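Local coordinates for bumblebee peptidoglycan recognition protein SA (Bombus, PDB 5XZ4) that probably recognises bacterial peptidoglycan in bumblebee innate immunity, with a preference for the Dap-type over the Lys-type polymer, at residues F74-D79 and N122-L127; S48-Q53 and N81-R86. All coordinates share one frame; numbering follows the deposited sequence.

Overall arrangement
From the N terminus, the chain runs through strand 31-38 into helix 47-64, whose first turns supply 48-53. It then enters strand 74-76, turns back at 77-81 into strand 82-84, and later reaches helix 118-134. Contact 2 closes the loop from 48-53 to 81-86, and contact 1 the longer one from 74-79 to 122-127; because their segments alternate along the chain, the two loops cross rather than nest. Their centres lie about 10 Å apart. Strands 74-76 and 82-84 are antiparallel neighbours, joined by a probable hydrogen bond from Leu75 N to Tyr83 O, so the contacts tie helices 118-134 and 47-64 to one sheet.

Contact 1 (F74-D79 and N122-L127); sequences FLIGGD and NAAHAL
Ile76 and Phe74, two residues apart on strand 74-76, both direct their CB toward helix 122-127 and meet Ala123, Ala124 and Leu127 there. The isoleucine divides its branches between two alanines. Ile76 CG2, anti to the backbone N, lies 4.1 Å from Ala123 CB. The first torsion puts CG1 beside the backbone N, and the bend at chi2 then brings Ile76 CD1 to 3.9 Å from Ala124 CA. Ala124 CB sits alongside both CG1 and CD1 of Ile76. Leu127 makes its contact through one methyl: CG stands anti to the backbone N (chi1 -176°), reaching out from the helix, and CD2 settles over one face of the Phe74 ring. Leu127 CD2 is 4.2 Å from the Phe74 ring centroid. It stands 25° off the normal, a CH-pi contact displaced toward the rim. The ring atom closest to Leu127 CD2 is Phe74 CG at 3.8 Å. An edge-to-face contact with Trp88 gives the phenyl ring a second aromatic neighbour. Replacing Ile76 with an alanine would remove both branches and is likely to open a gap opposite Ala123 and Ala124, with Leu127 on Phe74 as the remaining side-chain contact between the two segments. No hydrogen bond links the segments, and all five touching residues are buried, so the evidence is for purely apolar packing. The axes of strand 74-76 and helical segment 122-127 approach to 9.2 Å, with directions 146° apart. Val82 and Ile105 from neighbouring strands extend the same apolar layer, the helix-on-sheet core of the mixed alpha/beta amidase-like fold of peptidoglycan recognition proteins.

Contact 2 (S48-Q53 and N81-R86); sequences SECIAQ and NVYEGR
Tyr83 reaches from outermost strand 82-84 of the mixed sheet to Cys50 and Ile51 on helix 47-64, a helix-on-sheet packing of the PGRP amidase-like fold. The side chain leaves the strand with CB pointing toward the helix, and CG stands anti to the carbonyl carbon (chi1 -67°), which sends the ring toward the helix. Contact across the two segments begins in the outer half of the ring. Tyr83 CE2 meets Ile51 CG1 at 3.8 Å; the methylene comes in at the ring edge, near its plane, and the two side chains cross at about a right angle. Tyr83 CE1 lies 3.7 Å from Cys50 CB, which comes in obliquely. Tyr83 CZ is nearer to that same carbon, 3.5 Å from Cys50 CB. At the tip, the hydroxyl only packs against the helix: Tyr83 OH lies 4.1 Å from Ile51 N, and no hydrogen bond joins the segments. Its polar partner is Asp79 OD2, in the turn before the strand. Asn81 ND2 bonds to that same carboxylate oxygen, so this oxygen has two partners, consistent with a well-defined position for the phenol end. The cysteine is itself restrained: its SG forms the disulfide to Cys44, anchoring the start of the helix to the preceding loop. Of the 135 Å² buried, Tyr83 contributes 68 Å², and the closest approach is Tyr83 OH to Cys50 CB, 3.3 Å.

Contact 1 (F74-D79 and N122-L127)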
# COMPACT_ATOMS: atom_id res chain seq x y z
N PHE A 74 2.18 -1.67 -2.68
CA PHE A 74 1.59 -2.95 -2.26
C PHE A 74 0.12 -2.75 -1.93
O PHE A 74 -0.28 -1.64 -1.55
CB PHE A 74 2.29 -3.47 -0.97
CG PHE A 74 3.76 -3.77 -1.14
CD1 PHE A 74 4.19 -5.01 -1.59
CD2 PHE A 74 4.73 -2.82 -0.83
CE1 PHE A 74 5.55 -5.28 -1.76
CE2 PHE A 74 6.10 -3.10 -0.99
CZ PHE A 74 6.50 -4.32 -1.46
N LEU A 75 -0.64 -3.84 -2.03
CA LEU A 75 -2.03 -3.88 -1.53
C LEU A 75 -2.13 -4.88 -0.40
O LEU A 75 -1.37 -5.89 -0.38
CB LEU A 75 -3.06 -4.26 -2.61
CG LEU A 75 -3.07 -3.43 -3.89
CD1 LEU A 75 -4.04 -4.08 -4.90
CD2 LEU A 75 -3.48 -2.01 -3.62
N ILE A 76 -3.04 -4.62 0.53
CA ILE A 76 -3.36 -5.60 1.59
C ILE A 76 -4.79 -6.11 1.34
O ILE A 76 -5.73 -5.32 1.31
CB ILE A 76 -3.28 -5.00 3.03
CG1 ILE A 76 -1.96 -4.24 3.27
CG2 ILE A 76 -3.55 -6.10 4.09
CD1 ILE A 76 -0.72 -5.13 3.27
N GLY A 77 -4.93 -7.42 1.14
CA GLY A 77 -6.24 -8.04 0.98
C GLY A 77 -6.90 -8.45 2.28
O GLY A 77 -6.22 -8.73 3.28
N GLY A 78 -8.23 -8.55 2.28
CA GLY A 78 -8.96 -9.10 3.42
C GLY A 78 -8.75 -10.60 3.62
O GLY A 78 -9.18 -11.17 4.65
N ASP A 79 -8.08 -11.24 2.65
CA ASP A 79 -7.55 -12.60 2.82
C ASP A 79 -6.29 -12.65 3.72
O ASP A 79 -5.80 -13.74 4.03
CB ASP A 79 -7.25 -13.23 1.44
CG ASP A 79 -6.18 -12.49 0.65
OD1 ASP A 79 -5.73 -11.39 1.05
OD2 ASP A 79 -5.76 -13.01 -0.41
N ASN A 122 -2.36 -6.94 10.66
CA ASN A 122 -1.19 -7.76 10.94
C ASN A 122 -0.32 -7.96 9.70
O ASN A 122 0.91 -7.89 9.79
CB ASN A 122 -1.60 -9.09 11.57
CG ASN A 122 -0.43 -9.78 12.26
OD1 ASN A 122 0.32 -10.48 11.61
ND2 ASN A 122 -0.28 -9.55 13.57
N ALA A 123 -0.93 -8.18 8.55
CA ALA A 123 -0.16 -8.33 7.30
C ALA A 123 0.63 -7.06 6.98
O ALA A 123 1.83 -7.11 6.63
CB ALA A 123 -1.06 -8.71 6.13
N ALA A 124 -0.02 -5.91 7.10
CA ALA A 124 0.67 -4.64 6.84
C ALA A 124 1.81 -4.37 7.84
O ALA A 124 2.91 -3.95 7.44
CB ALA A 124 -0.32 -3.50 6.86
N HIS A 125 1.54 -4.62 9.12
CA HIS A 125 2.59 -4.34 10.12
C HIS A 125 3.77 -5.32 9.95
O HIS A 125 4.92 -4.90 10.09
CB HIS A 125 2.01 -4.39 11.52
CG HIS A 125 2.80 -3.64 12.55
ND1 HIS A 125 3.47 -2.46 12.32
CD2 HIS A 125 2.96 -3.92 13.87
CE1 HIS A 125 4.02 -2.05 13.47
NE2 HIS A 125 3.71 -2.92 14.41
N ALA A 126 3.47 -6.57 9.59
CA ALA A 126 4.52 -7.58 9.34
C ALA A 126 5.34 -7.19 8.10
O ALA A 126 6.57 -7.34 8.07
CB ALA A 126 3.93 -8.98 9.20
N LEU A 127 4.67 -6.63 7.09
CA LEU A 127 5.37 -6.12 5.92
C LEU A 127 6.33 -4.97 6.27
O LEU A 127 7.48 -4.93 5.81
CB LEU A 127 4.35 -5.64 4.85
CG LEU A 127 4.92 -5.15 3.50
CD1 LEU A 127 5.60 -6.29 2.75
CD2 LEU A 127 3.86 -4.44 2.64

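Contact 2 (S48-Q53 and N81-R86)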
# COMPACT_ATOMS: atom_id res chain seq x y z
N SER A 48 -8.72 -15.53 -4.60
CA SER A 48 -9.33 -15.27 -5.90
C SER A 48 -10.01 -13.88 -5.99
O SER A 48 -9.84 -13.15 -6.98
CB SER A 48 -10.29 -16.40 -6.26
OG SER A 48 -10.73 -16.23 -7.58
N GLU A 49 -10.72 -13.49 -4.93
CA GLU A 49 -11.38 -12.18 -4.86
C GLU A 49 -10.36 -11.04 -4.85
O GLU A 49 -10.55 -10.01 -5.49
CB GLU A 49 -12.24 -12.07 -3.61
CG GLU A 49 -13.73 -11.92 -3.83
CD GLU A 49 -14.50 -12.29 -2.56
OE1 GLU A 49 -14.29 -11.63 -1.54
OE2 GLU A 49 -15.31 -13.25 -2.59
N CYS A 50 -9.30 -11.20 -4.05
CA CYS A 50 -8.31 -10.13 -3.93
C CYS A 50 -7.47 -9.98 -5.20
O CYS A 50 -7.16 -8.86 -5.61
CB CYS A 50 -7.45 -10.39 -2.71
SG CYS A 50 -8.36 -10.22 -1.14
N ILE A 51 -7.17 -11.10 -5.88
CA ILE A 51 -6.53 -11.03 -7.18
C ILE A 51 -7.38 -10.20 -8.15
O ILE A 51 -6.86 -9.35 -8.87
CB ILE A 51 -6.25 -12.46 -7.77
CG1 ILE A 51 -5.08 -13.11 -6.98
CG2 ILE A 51 -6.01 -12.43 -9.29
CD1 ILE A 51 -4.89 -14.60 -7.27
N ALA A 52 -8.69 -10.47 -8.16
CA ALA A 52 -9.60 -9.73 -9.05
C ALA A 52 -9.61 -8.24 -8.74
O ALA A 52 -9.62 -7.40 -9.65
CB ALA A 52 -11.01 -10.30 -8.99
N GLN A 53 -9.62 -7.90 -7.44
CA GLN A 53 -9.59 -6.48 -7.10
C GLN A 53 -8.31 -5.82 -7.55
O GLN A 53 -8.34 -4.71 -8.10
CB GLN A 53 -9.79 -6.24 -5.60
CG GLN A 53 -11.22 -6.22 -5.12
CD GLN A 53 -11.96 -4.96 -5.58
OE1 GLN A 53 -11.42 -4.08 -6.24
NE2 GLN A 53 -13.19 -4.87 -5.19
N ASN A 81 -3.34 -11.38 2.83
CA ASN A 81 -2.17 -11.44 1.95
C ASN A 81 -1.71 -10.07 1.49
O ASN A 81 -2.50 -9.11 1.41
CB ASN A 81 -2.44 -12.35 0.75
CG ASN A 81 -2.49 -13.81 1.14
OD1 ASN A 81 -1.61 -14.30 1.86
ND2 ASN A 81 -3.53 -14.49 0.70
N VAL A 82 -0.41 -10.00 1.19
CA VAL A 82 0.21 -8.81 0.61
C VAL A 82 0.38 -9.05 -0.89
O VAL A 82 0.95 -10.07 -1.30
CB VAL A 82 1.60 -8.54 1.26
CG1 VAL A 82 2.26 -7.31 0.63
CG2 VAL A 82 1.46 -8.34 2.77
N TYR A 83 -0.08 -8.09 -1.69
CA TYR A 83 0.02 -8.13 -3.15
C TYR A 83 1.04 -7.08 -3.62
O TYR A 83 0.89 -5.89 -3.30
CB TYR A 83 -1.38 -7.87 -3.78
CG TYR A 83 -2.34 -8.99 -3.50
CD1 TYR A 83 -2.96 -9.11 -2.25
CD2 TYR A 83 -2.59 -9.98 -4.47
CE1 TYR A 83 -3.79 -10.20 -1.95
CE2 TYR A 83 -3.42 -11.06 -4.20
CZ TYR A 83 -4.01 -11.19 -2.95
OH TYR A 83 -4.80 -12.30 -2.72
N GLU A 84 2.03 -7.49 -4.39
CA GLU A 84 3.03 -6.56 -4.93
C GLU A 84 2.46 -5.76 -6.08
O GLU A 84 1.97 -6.35 -7.04
CB GLU A 84 4.27 -7.32 -5.38
CG GLU A 84 5.37 -6.41 -5.89
CD GLU A 84 6.45 -7.14 -6.65
OE1 GLU A 84 6.16 -8.12 -7.38
OE2 GLU A 84 7.62 -6.75 -6.53
N GLY A 85 2.52 -4.43 -5.97
CA GLY A 85 2.17 -3.53 -7.07
C GLY A 85 3.46 -3.05 -7.71
O GLY A 85 4.22 -3.85 -8.25
N ARG A 86 3.77 -1.76 -7.50
CA ARG A 86 5.06 -1.24 -7.93
C ARG A 86 6.24 -1.78 -7.09
O ARG A 86 7.39 -1.71 -7.56
CB ARG A 86 5.06 0.29 -7.90
CG ARG A 86 4.14 0.88 -8.95
CD ARG A 86 4.04 2.40 -8.84
NE ARG A 86 3.08 2.91 -9.85
CZ ARG A 86 3.28 3.94 -10.67
NH1 ARG A 86 4.39 4.70 -10.62
NH2 ARG A 86 2.33 4.23 -11.56